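Local atomic coordinates of Phenylalanine/tyrosine ammonia-lyase (Rhodosporidium toruloides, PDB entry 1Y2M), a protein that catalyses the non-oxidative deamination of L-phenylalanine and L-tyrosine to trans-cinnamic and p-coumaric acid, the committing step of phenylpropanoid metabolism. Residues V553-Q558 / K626-E631; S567-E572 / S613-S618. All blocks are in the same frame, centred on the assembly; numbering follows the deposited sequence.

Contact 1 (V553-Q558 / K626-E631); sequences VSLIDQ and KVAAAE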
loop_
_atom_site.group_PDB
_atom_site.type_symbol
_atom_site.label_atom_id
_atom_site.label_comp_id
_atom_site.label_asym_id
_atom_site.label_seq_id
_atom_site.Cartn_x
_atom_site.Cartn_y
_atom_site.Cartn_z
ATOM N N VAL B 553 34.863 34.593 34.810
ATOM C CA VAL B 553 36.234 34.828 35.244
ATOM C C VAL B 553 36.261 35.936 36.293
ATOM O O VAL B 553 36.925 35.836 37.334
ATOM C CB VAL B 553 37.128 35.162 34.039
ATOM C CG1 VAL B 553 38.527 35.535 34.508
ATOM C CG2 VAL B 553 37.166 33.986 33.063
ATOM N N SER B 554 35.568 37.028 36.001
ATOM C CA SER B 554 35.566 38.189 36.861
ATOM C C SER B 554 35.001 37.909 38.242
ATOM O O SER B 554 35.558 38.335 39.259
ATOM C CB SER B 554 34.768 39.302 36.202
ATOM O OG SER B 554 34.571 40.373 37.114
ATOM N N LEU B 555 33.877 37.179 38.273
ATOM C CA LEU B 555 33.238 36.836 39.551
ATOM C C LEU B 555 34.110 35.884 40.350
ATOM O O LEU B 555 34.210 36.001 41.565
ATOM C CB LEU B 555 31.851 36.229 39.327
ATOM C CG LEU B 555 30.751 37.263 39.064
ATOM C CD1 LEU B 555 29.536 36.616 38.413
ATOM C CD2 LEU B 555 30.368 38.019 40.335
ATOM N N ILE B 556 34.725 34.924 39.664
ATOM C CA ILE B 556 35.691 34.022 40.301
ATOM C C ILE B 556 36.850 34.826 40.905
ATOM O O ILE B 556 37.312 34.562 42.021
ATOM C CB ILE B 556 36.206 32.970 39.294
ATOM C CG1 ILE B 556 35.196 31.829 39.138
ATOM C CG2 ILE B 556 37.555 32.415 39.693
ATOM C CD1 ILE B 556 35.613 30.794 38.101
ATOM N N ASP B 557 37.341 35.814 40.171
ATOM C CA ASP B 557 38.436 36.632 40.714
ATOM C C ASP B 557 38.006 37.435 41.918
ATOM O O ASP B 557 38.718 37.508 42.939
ATOM C CB ASP B 557 38.983 37.587 39.656
ATOM C CG ASP B 557 39.847 36.893 38.655
ATOM O OD1 ASP B 557 40.333 35.777 38.958
ATOM O OD2 ASP B 557 40.065 37.477 37.576
ATOM N N GLN B 558 36.845 38.058 41.799
ATOM C CA GLN B 558 36.322 38.877 42.853
ATOM C C GLN B 558 36.095 38.069 44.126
ATOM O O GLN B 558 36.456 38.528 45.223
ATOM C CB GLN B 558 35.034 39.530 42.411
ATOM C CG GLN B 558 34.380 40.410 43.461
ATOM C CD GLN B 558 33.034 40.986 43.006
ATOM O OE1 GLN B 558 32.435 40.524 42.022
ATOM N NE2 GLN B 558 32.551 41.998 43.735
ATOM N N LYS B 626 28.028 31.749 44.272
ATOM C CA LYS B 626 26.961 31.042 43.572
ATOM C C LYS B 626 25.738 31.944 43.299
ATOM O O LYS B 626 25.190 31.993 42.203
ATOM C CB LYS B 626 26.564 29.794 44.393
ATOM C CG LYS B 626 25.402 28.990 43.819
ATOM C CD LYS B 626 24.043 29.489 44.283
ATOM C CE LYS B 626 22.935 28.495 43.933
ATOM N NZ LYS B 626 21.625 28.847 44.572
ATOM N N VAL B 627 25.302 32.645 44.336
ATOM C CA VAL B 627 24.126 33.496 44.212
ATOM C C VAL B 627 24.432 34.682 43.281
ATOM O O VAL B 627 23.645 35.011 42.361
ATOM C CB VAL B 627 23.615 33.937 45.590
ATOM C CG1 VAL B 627 22.545 34.989 45.433
ATOM C CG2 VAL B 627 23.042 32.730 46.350
ATOM N N ALA B 628 25.573 35.329 43.491
ATOM C CA ALA B 628 25.925 36.483 42.637
ATOM C C ALA B 628 26.076 36.039 41.195
ATOM O O ALA B 628 25.654 36.720 40.267
ATOM C CB ALA B 628 27.191 37.134 43.113
ATOM N N ALA B 629 26.664 34.868 40.968
ATOM C CA ALA B 629 26.859 34.431 39.614
ATOM C C ALA B 629 25.537 34.126 38.939
ATOM O O ALA B 629 25.344 34.461 37.766
ATOM C CB ALA B 629 27.766 33.253 39.586
ATOM N N ALA B 630 24.640 33.441 39.653
ATOM C CA ALA B 630 23.317 33.162 39.089
ATOM C C ALA B 630 22.573 34.467 38.751
ATOM O O ALA B 630 21.960 34.594 37.677
ATOM C CB ALA B 630 22.512 32.322 40.025
ATOM N N GLU B 631 22.592 35.428 39.681
ATOM C CA GLU B 631 21.906 36.725 39.470
ATOM C C GLU B 631 22.464 37.424 38.253
ATOM O O GLU B 631 21.721 37.996 37.431
ATOM C CB GLU B 631 21.995 37.612 40.718
ATOM C CG GLU B 631 21.086 37.135 41.813
ATOM C CD GLU B 631 21.316 37.879 43.104
ATOM O OE1 GLU B 631 22.307 38.659 43.176
ATOM O OE2 GLU B 631 20.528 37.668 44.064
#

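Contact 2 (S567-E572 / S613-S618); sequences SNLRDE and SSTSLS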
loop_
_atom_site.group_PDB
_atom_site.type_symbol
_atom_site.label_atom_id
_atom_site.label_comp_id
_atom_site.label_asym_id
_atom_site.label_seq_id
_atom_site.Cartn_x
_atom_site.Cartn_y
_atom_site.Cartn_z
ATOM N N SER B 567 48.818 30.217 44.527
ATOM C CA SER B 567 48.526 28.854 44.141
ATOM C C SER B 567 48.522 28.715 42.626
ATOM O O SER B 567 48.604 29.700 41.858
ATOM C CB SER B 567 47.145 28.442 44.670
ATOM O OG SER B 567 46.100 28.975 43.858
ATOM N N ASN B 568 48.369 27.479 42.195
ATOM C CA ASN B 568 48.155 27.197 40.799
ATOM C C ASN B 568 46.752 26.634 40.619
ATOM O O ASN B 568 46.539 25.708 39.825
ATOM C CB ASN B 568 49.240 26.233 40.294
ATOM C CG ASN B 568 49.189 26.042 38.810
ATOM O OD1 ASN B 568 48.790 26.959 38.070
ATOM N ND2 ASN B 568 49.529 24.832 38.350
ATOM N N LEU B 569 45.782 27.283 41.286
ATOM C CA LEU B 569 44.364 26.829 41.242
ATOM C C LEU B 569 43.447 27.576 40.274
ATOM O O LEU B 569 42.371 27.075 39.928
ATOM C CB LEU B 569 43.723 26.935 42.626
ATOM C CG LEU B 569 44.389 26.128 43.723
ATOM C CD1 LEU B 569 43.816 26.517 45.061
ATOM C CD2 LEU B 569 44.185 24.678 43.414
ATOM N N ARG B 570 43.855 28.752 39.809
ATOM C CA ARG B 570 42.945 29.598 39.006
ATOM C C ARG B 570 42.612 29.041 37.618
ATOM O O ARG B 570 41.433 28.956 37.241
ATOM C CB ARG B 570 43.473 31.014 38.908
ATOM C CG ARG B 570 42.571 31.938 38.105
ATOM C CD ARG B 570 42.932 33.377 38.395
ATOM N NE ARG B 570 42.226 34.365 37.563
ATOM C CZ ARG B 570 42.574 34.704 36.318
ATOM N NH1 ARG B 570 43.553 34.077 35.673
ATOM N NH2 ARG B 570 41.889 35.643 35.688
ATOM N N ASP B 571 43.634 28.689 36.835
ATOM C CA ASP B 571 43.422 28.023 35.535
ATOM C C ASP B 571 42.514 26.830 35.687
ATOM O O ASP B 571 41.535 26.687 34.966
ATOM C CB ASP B 571 44.741 27.497 34.966
ATOM C CG ASP B 571 45.380 28.439 34.012
ATOM O OD1 ASP B 571 45.077 29.658 34.106
ATOM O OD2 ASP B 571 46.204 27.943 33.192
ATOM N N GLU B 572 42.856 25.954 36.623
ATOM C CA GLU B 572 42.072 24.749 36.824
ATOM C C GLU B 572 40.608 25.094 37.144
ATOM O O GLU B 572 39.676 24.464 36.627
ATOM C CB GLU B 572 42.659 23.915 37.966
ATOM C CG GLU B 572 42.013 22.562 38.108
ATOM C CD GLU B 572 42.429 21.770 39.345
ATOM O OE1 GLU B 572 43.323 22.210 40.122
ATOM O OE2 GLU B 572 41.842 20.683 39.528
ATOM N N SER B 613 39.375 22.895 47.486
ATOM C CA SER B 613 39.274 22.231 48.790
ATOM C C SER B 613 40.454 22.525 49.731
ATOM O O SER B 613 40.340 22.333 50.962
ATOM C CB SER B 613 39.181 20.718 48.622
ATOM O OG SER B 613 40.407 20.255 48.122
ATOM N N SER B 614 41.611 22.923 49.189
ATOM C CA SER B 614 42.767 23.289 50.037
ATOM C C SER B 614 42.707 24.693 50.685
ATOM O O SER B 614 43.556 25.031 51.549
ATOM C CB SER B 614 44.064 23.179 49.237
ATOM O OG SER B 614 44.132 24.234 48.296
ATOM N N THR B 615 41.740 25.514 50.259
ATOM C CA THR B 615 41.673 26.928 50.648
ATOM C C THR B 615 40.877 27.214 51.917
ATOM O O THR B 615 40.167 26.362 52.447
ATOM C CB THR B 615 41.062 27.777 49.535
ATOM O OG1 THR B 615 39.646 27.504 49.425
ATOM C CG2 THR B 615 41.781 27.508 48.199
ATOM N N SER B 616 40.951 28.465 52.347
ATOM C CA SER B 616 40.338 28.899 53.580
ATOM C C SER B 616 38.895 29.419 53.414
ATOM O O SER B 616 38.308 29.918 54.381
ATOM C CB SER B 616 41.221 29.996 54.197
ATOM O OG SER B 616 41.279 31.069 53.290
ATOM N N LEU B 617 38.332 29.307 52.215
ATOM C CA LEU B 617 37.010 29.850 51.906
ATOM C C LEU B 617 35.932 29.251 52.777
ATOM O O LEU B 617 35.891 28.052 52.962
ATOM C CB LEU B 617 36.647 29.612 50.451
ATOM C CG LEU B 617 37.425 30.558 49.511
ATOM C CD1 LEU B 617 37.414 30.067 48.069
ATOM C CD2 LEU B 617 36.910 32.015 49.633
ATOM N N SER B 618 35.045 30.089 53.275
ATOM C CA SER B 618 33.879 29.577 53.980
ATOM C C SER B 618 32.783 29.104 53.040
ATOM O O SER B 618 32.670 29.541 51.872
ATOM C CB SER B 618 33.327 30.667 54.867
ATOM O OG SER B 618 32.708 31.658 54.075
#

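Contact 1 (V553-Q558 / K626-E631)
Leu-555 reaches from helix 506-560 to two consecutive alanines, Ala-628 and Ala-629, on helix 619-646, and its CD1 methyl does most of the touching. CD1 presses against the backbone at Ala-629, 3.7 Å from Ala-629 CA, and the methyl of that residue lies alongside, with Leu-555 CD1 4.0 Å from Ala-629 CB. The other branch adds a looser approach to the preceding alanine, where Leu-555 CD2 stands 4.3 Å from Ala-628 CB. No hydrogen bond crosses between the segments, so dispersion and the hydrophobic effect do the holding. With CG beside the backbone N (chi1 -80°) and the chain extended beyond it, the fork of the leucine is carried out to the facing helix. Alanine suits the receiving side: its short methyl lets a branched side chain come down to the main chain, consistent with the close spacing of Leu-555 CA and Ala-629 CA, 6.8 Å.

Further out, the side chain of Trp-625 also touches Ile-556. Phe-601 of helix 593-611 packs on Ala-629, while Lys-626 NZ is hydrogen-bonded to His-598 ND1 of that same helix. Leu-555 touches Trp-625, Ala-628, Ala-629 and Ser-632, the i, i+3, i+4, i+7 set that forms the hole for a single knob in knobs-into-holes packing, here in the helical arm of the lyase.

Contact 2 (S567-E572 / S613-S618)
At the tip of the helical arm, an ST turn near the start of helix 570-587 includes Leu-569, which touches Ser-614 and Thr-615 of the loop between helices 593-611 and 619-646. One methyl makes the whole contact: Leu-569 CD1 is 3.9 Å from Thr-615 CG2 and 4.0 Å from Ser-614 OG. The leucine and threonine side chains run antiparallel past one another, flank to flank. Leucine offers an apolar methyl suited to Thr-615 CG2; Ser-614, small and polar, suits an exposed loop position where its OG merely touches that methyl.

A hydroxyl in each segment helps to hold its own loop. Ser-567 OG accepts the backbone N of Leu-569 at 3.1 Å (145° at the hydrogen), closing the ST turn, and also bonds to Met-564 O. Thr-615 has OG1 between its backbone N and carbonyl carbon (chi1 71°), where it bonds to Leu-612 O; this leaves CG2 to face Leu-569. Threonine therefore serves twice, with a polar branch for its own loop and a methyl for its neighbour. Leu-612 touches Leu-569 too, and Leu-619 of the second subunit packs on Thr-615.

Since no hydrogen bond joins the two segments, their contact is a small van der Waals touch at the surface, with these polar bonds spent on shaping each turn.

The centres of the two contacts lie about 15 Å apart, about 50 Å (contact 1) and 58 Å (contact 2) from the centre of the chain. Contact 2 is nested within contact 1 in sequence: 553-558, 567-572, 613-618, then 626-631. Helix 506-560 leads outward, helices 570-587 and 593-611 follow, and helix 619-646 leads back, so contact 1 joins the first and last helices of this run and contact 2 joins the turns at its end. A salt bridge ties them directly, Asp-557 OD1 to Arg-570 NE at 2.7 Å. The arm, far from the active-site residues, is consistent with the shielding domain of eukaryotic phenylalanine ammonia-lyases.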